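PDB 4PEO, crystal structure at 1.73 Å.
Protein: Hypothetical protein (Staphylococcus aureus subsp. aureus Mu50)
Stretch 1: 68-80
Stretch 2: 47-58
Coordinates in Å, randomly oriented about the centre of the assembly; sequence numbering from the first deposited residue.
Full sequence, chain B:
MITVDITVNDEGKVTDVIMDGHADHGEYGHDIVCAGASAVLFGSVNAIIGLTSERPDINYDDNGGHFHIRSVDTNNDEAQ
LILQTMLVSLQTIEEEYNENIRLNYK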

# COMPACT_ATOMS: atom_id res chain seq x y z
N HIS B 68 -12.96 10.07 2.99
CA HIS B 68 -13.66 9.45 1.89
C HIS B 68 -12.94 9.63 0.58
O HIS B 68 -12.73 10.75 0.14
CB HIS B 68 -15.09 10.05 1.82
CG HIS B 68 -15.91 9.57 0.66
ND1 HIS B 68 -16.89 10.37 0.10
CD2 HIS B 68 -15.88 8.39 0.00
CE1 HIS B 68 -17.41 9.65 -0.89
NE2 HIS B 68 -16.86 8.44 -0.96
N ILE B 69 -12.57 8.49 -0.02
CA ILE B 69 -11.97 8.41 -1.35
C ILE B 69 -13.11 7.99 -2.28
O ILE B 69 -13.66 6.91 -2.12
CB ILE B 69 -10.83 7.37 -1.43
CG1 ILE B 69 -9.74 7.58 -0.36
CG2 ILE B 69 -10.26 7.32 -2.87
CD1 ILE B 69 -8.89 6.29 -0.09
N ARG B 70 -13.43 8.83 -3.26
CA ARG B 70 -14.42 8.47 -4.25
C ARG B 70 -13.71 8.36 -5.60
O ARG B 70 -13.10 9.34 -6.05
CB ARG B 70 -15.57 9.49 -4.29
CG ARG B 70 -16.43 9.43 -5.54
CD ARG B 70 -17.35 8.22 -5.59
NE ARG B 70 -18.22 8.27 -6.78
CZ ARG B 70 -19.20 7.41 -7.03
NH1 ARG B 70 -19.48 6.44 -6.16
NH2 ARG B 70 -19.93 7.53 -8.13
N SER B 71 -13.78 7.17 -6.24
CA SER B 71 -13.15 6.99 -7.55
C SER B 71 -13.87 7.82 -8.60
O SER B 71 -15.11 7.94 -8.58
CB SER B 71 -13.15 5.52 -7.96
OG SER B 71 -12.46 4.76 -6.99
N VAL B 72 -13.08 8.44 -9.49
CA VAL B 72 -13.65 9.24 -10.58
C VAL B 72 -13.63 8.39 -11.85
O VAL B 72 -14.69 8.14 -12.44
CB VAL B 72 -12.99 10.63 -10.72
CG1 VAL B 72 -13.51 11.35 -11.97
CG2 VAL B 72 -13.24 11.47 -9.47
N ASP B 73 -12.44 7.92 -12.26
CA ASP B 73 -12.32 7.04 -13.42
C ASP B 73 -12.22 5.61 -12.89
O ASP B 73 -11.12 5.12 -12.61
CB ASP B 73 -11.09 7.42 -14.29
CG ASP B 73 -10.88 6.54 -15.51
OD1 ASP B 73 -11.77 5.71 -15.82
OD2 ASP B 73 -9.81 6.65 -16.15
N THR B 74 -13.38 4.94 -12.74
CA THR B 74 -13.44 3.55 -12.24
C THR B 74 -12.83 2.56 -13.24
O THR B 74 -12.58 1.40 -12.89
CB THR B 74 -14.88 3.15 -11.86
OG1 THR B 74 -15.70 3.19 -13.03
CG2 THR B 74 -15.47 4.01 -10.74
N ASN B 75 -12.62 2.99 -14.49
CA ASN B 75 -12.03 2.13 -15.51
C ASN B 75 -10.51 2.30 -15.61
O ASN B 75 -9.88 1.73 -16.51
CB ASN B 75 -12.72 2.29 -16.86
CG ASN B 75 -14.21 2.06 -16.81
OD1 ASN B 75 -14.73 1.01 -16.41
ND2 ASN B 75 -14.92 3.08 -17.21
N ASN B 76 -9.91 3.04 -14.67
CA ASN B 76 -8.46 3.19 -14.62
C ASN B 76 -7.92 1.94 -13.91
O ASN B 76 -8.01 1.84 -12.69
CB ASN B 76 -8.04 4.48 -13.89
CG ASN B 76 -6.56 4.74 -13.98
OD1 ASN B 76 -5.72 3.89 -13.66
ND2 ASN B 76 -6.19 5.91 -14.46
N ASP B 77 -7.39 0.99 -14.69
CA ASP B 77 -6.90 -0.27 -14.15
C ASP B 77 -5.79 -0.10 -13.12
O ASP B 77 -5.75 -0.86 -12.15
CB ASP B 77 -6.44 -1.21 -15.28
CG ASP B 77 -7.57 -1.74 -16.16
OD1 ASP B 77 -8.76 -1.57 -15.78
OD2 ASP B 77 -7.26 -2.37 -17.19
N GLU B 78 -4.92 0.90 -13.31
CA GLU B 78 -3.81 1.14 -12.38
C GLU B 78 -4.33 1.64 -11.02
O GLU B 78 -3.94 1.09 -9.99
CB GLU B 78 -2.82 2.15 -12.96
CG GLU B 78 -1.94 1.61 -14.07
CD GLU B 78 -0.86 2.60 -14.49
OE1 GLU B 78 -1.16 3.81 -14.59
OE2 GLU B 78 0.29 2.15 -14.71
N ALA B 79 -5.24 2.64 -11.03
CA ALA B 79 -5.83 3.15 -9.78
C ALA B 79 -6.62 2.02 -9.10
O ALA B 79 -6.53 1.87 -7.88
CB ALA B 79 -6.76 4.33 -10.08
N GLN B 80 -7.34 1.19 -9.89
CA GLN B 80 -8.10 0.06 -9.32
C GLN B 80 -7.16 -0.96 -8.66
O GLN B 80 -7.45 -1.43 -7.55
CB GLN B 80 -8.98 -0.60 -10.38
CG GLN B 80 -10.24 0.24 -10.70
CD GLN B 80 -11.17 0.34 -9.50
OE1 GLN B 80 -11.55 -0.67 -8.92
NE2 GLN B 80 -11.58 1.54 -9.11
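Stretch 2 47-58: AIIGLTSERPDI

Two strands may pair briefly and then diverge, and residues 47-58 against 68-80 are an example. Stretch 47-58 leaves a helix at Leu51, passes through a loop and enters a strand at Asp57, running antiparallel to strand 68-70. Ile58 faces Ile69, and Asp57 faces Arg70, each pair with CA atoms 4.9 Å apart. The second is the hydrogen-bonded pair: Arg70 N donates to Asp57 O, and Asp57 N to Arg70 O, both at 2.8 Å. Pro56 CA still lies 4.9 Å from Ser71 CA, but the spacing widens to 6.2 Å between the CA atoms of Glu54 and Asp73. Farther back, Ile48, in the helix that ends at Leu51, comes beside Ala79 in the helix that follows Asn76, CA to CA 5.5 Å.

Glu54 bridges the widened gap with its side chain. Glu54 OE2 accepts from Val72 N at 2.7 Å and Glu54 OE1 from Asp73 N at 2.8 Å, so one carboxylate serves two successive amides; a water also links OE2 to Ser71 OG. The aliphatic part packs as well, Glu54 CB lying 3.6 Å from Ala79 CB. Ala79 CB also meets Ile48 CG2 at 4.1 Å, while Thr52 CG2 approaches Glu78 CB to 3.6 Å. On the sheet, Ile69 CG1 meets Ile58 CD1 at 3.8 Å.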

# COMPACT_ATOMS: atom_id res chain seq x y z
N ALA B 47 -0.10 7.37 -3.92
CA ALA B 47 0.33 6.52 -5.04
C ALA B 47 -0.62 6.67 -6.23
O ALA B 47 -0.16 6.74 -7.38
CB ALA B 47 0.41 5.05 -4.60
N ILE B 48 -1.94 6.72 -5.98
CA ILE B 48 -2.89 6.90 -7.09
C ILE B 48 -2.57 8.22 -7.82
O ILE B 48 -2.45 8.25 -9.05
CB ILE B 48 -4.37 6.86 -6.61
CG1 ILE B 48 -4.77 5.46 -6.12
CG2 ILE B 48 -5.32 7.37 -7.73
CD1 ILE B 48 -6.13 5.43 -5.30
N ILE B 49 -2.42 9.31 -7.04
CA ILE B 49 -2.14 10.65 -7.57
C ILE B 49 -0.77 10.74 -8.27
O ILE B 49 -0.68 11.32 -9.36
CB ILE B 49 -2.36 11.72 -6.46
CG1 ILE B 49 -3.86 11.75 -6.04
CG2 ILE B 49 -1.89 13.12 -6.90
CD1 ILE B 49 -4.16 12.44 -4.67
N GLY B 50 0.25 10.15 -7.66
CA GLY B 50 1.60 10.20 -8.19
C GLY B 50 1.94 9.24 -9.31
O GLY B 50 2.80 9.55 -10.14
N LEU B 51 1.28 8.07 -9.36
CA LEU B 51 1.60 7.02 -10.33
C LEU B 51 0.61 6.80 -11.46
O LEU B 51 0.93 6.06 -12.40
CB LEU B 51 1.84 5.67 -9.62
CG LEU B 51 2.87 5.68 -8.47
CD1 LEU B 51 2.84 4.36 -7.71
CD2 LEU B 51 4.29 5.99 -8.97
N THR B 52 -0.60 7.37 -11.35
CA THR B 52 -1.67 7.19 -12.33
C THR B 52 -2.25 8.54 -12.77
O THR B 52 -1.95 9.57 -12.16
CB THR B 52 -2.82 6.29 -11.78
OG1 THR B 52 -3.75 7.08 -11.03
CG2 THR B 52 -2.32 5.11 -10.92
N SER B 53 -3.15 8.51 -13.77
CA SER B 53 -3.86 9.69 -14.27
C SER B 53 -5.16 9.93 -13.47
O SER B 53 -5.84 10.94 -13.68
CB SER B 53 -4.19 9.53 -15.75
OG SER B 53 -4.98 8.37 -15.95
N GLU B 54 -5.52 9.00 -12.56
CA GLU B 54 -6.74 9.13 -11.77
C GLU B 54 -6.58 10.19 -10.67
O GLU B 54 -5.55 10.25 -9.99
CB GLU B 54 -7.15 7.77 -11.19
CG GLU B 54 -8.11 7.79 -10.00
CD GLU B 54 -9.56 8.18 -10.25
OE1 GLU B 54 -9.88 8.68 -11.35
OE2 GLU B 54 -10.37 8.01 -9.31
N ARG B 55 -7.61 11.03 -10.51
CA ARG B 55 -7.65 12.06 -9.47
C ARG B 55 -8.92 11.84 -8.67
O ARG B 55 -10.00 12.32 -9.06
CB ARG B 55 -7.55 13.49 -10.05
CG ARG B 55 -6.24 13.76 -10.79
CD ARG B 55 -5.04 13.76 -9.87
NE ARG B 55 -3.79 14.01 -10.60
CZ ARG B 55 -3.01 13.06 -11.10
NH1 ARG B 55 -3.33 11.78 -10.96
NH2 ARG B 55 -1.90 13.39 -11.75
N PRO B 56 -8.84 11.01 -7.61
CA PRO B 56 -10.06 10.72 -6.84
C PRO B 56 -10.62 11.95 -6.15
O PRO B 56 -9.88 12.90 -5.87
CB PRO B 56 -9.60 9.69 -5.80
CG PRO B 56 -8.27 9.19 -6.27
CD PRO B 56 -7.66 10.34 -7.03
N ASP B 57 -11.92 11.90 -5.85
CA ASP B 57 -12.61 12.97 -5.14
C ASP B 57 -12.44 12.64 -3.65
O ASP B 57 -12.96 11.61 -3.19
CB ASP B 57 -14.09 12.99 -5.57
CG ASP B 57 -14.94 14.16 -5.11
OD1 ASP B 57 -14.43 15.01 -4.34
OD2 ASP B 57 -16.11 14.23 -5.52
N ILE B 58 -11.66 13.47 -2.93
CA ILE B 58 -11.32 13.23 -1.53
C ILE B 58 -12.08 14.20 -0.65
O ILE B 58 -12.03 15.42 -0.88
CB ILE B 58 -9.78 13.32 -1.29
CG1 ILE B 58 -8.91 12.39 -2.20
CG2 ILE B 58 -9.39 13.23 0.20
CD1 ILE B 58 -9.07 10.90 -2.04
O HOH W 1 -3.20 6.09 -15.17
O HOH W 2 -9.80 5.70 -8.00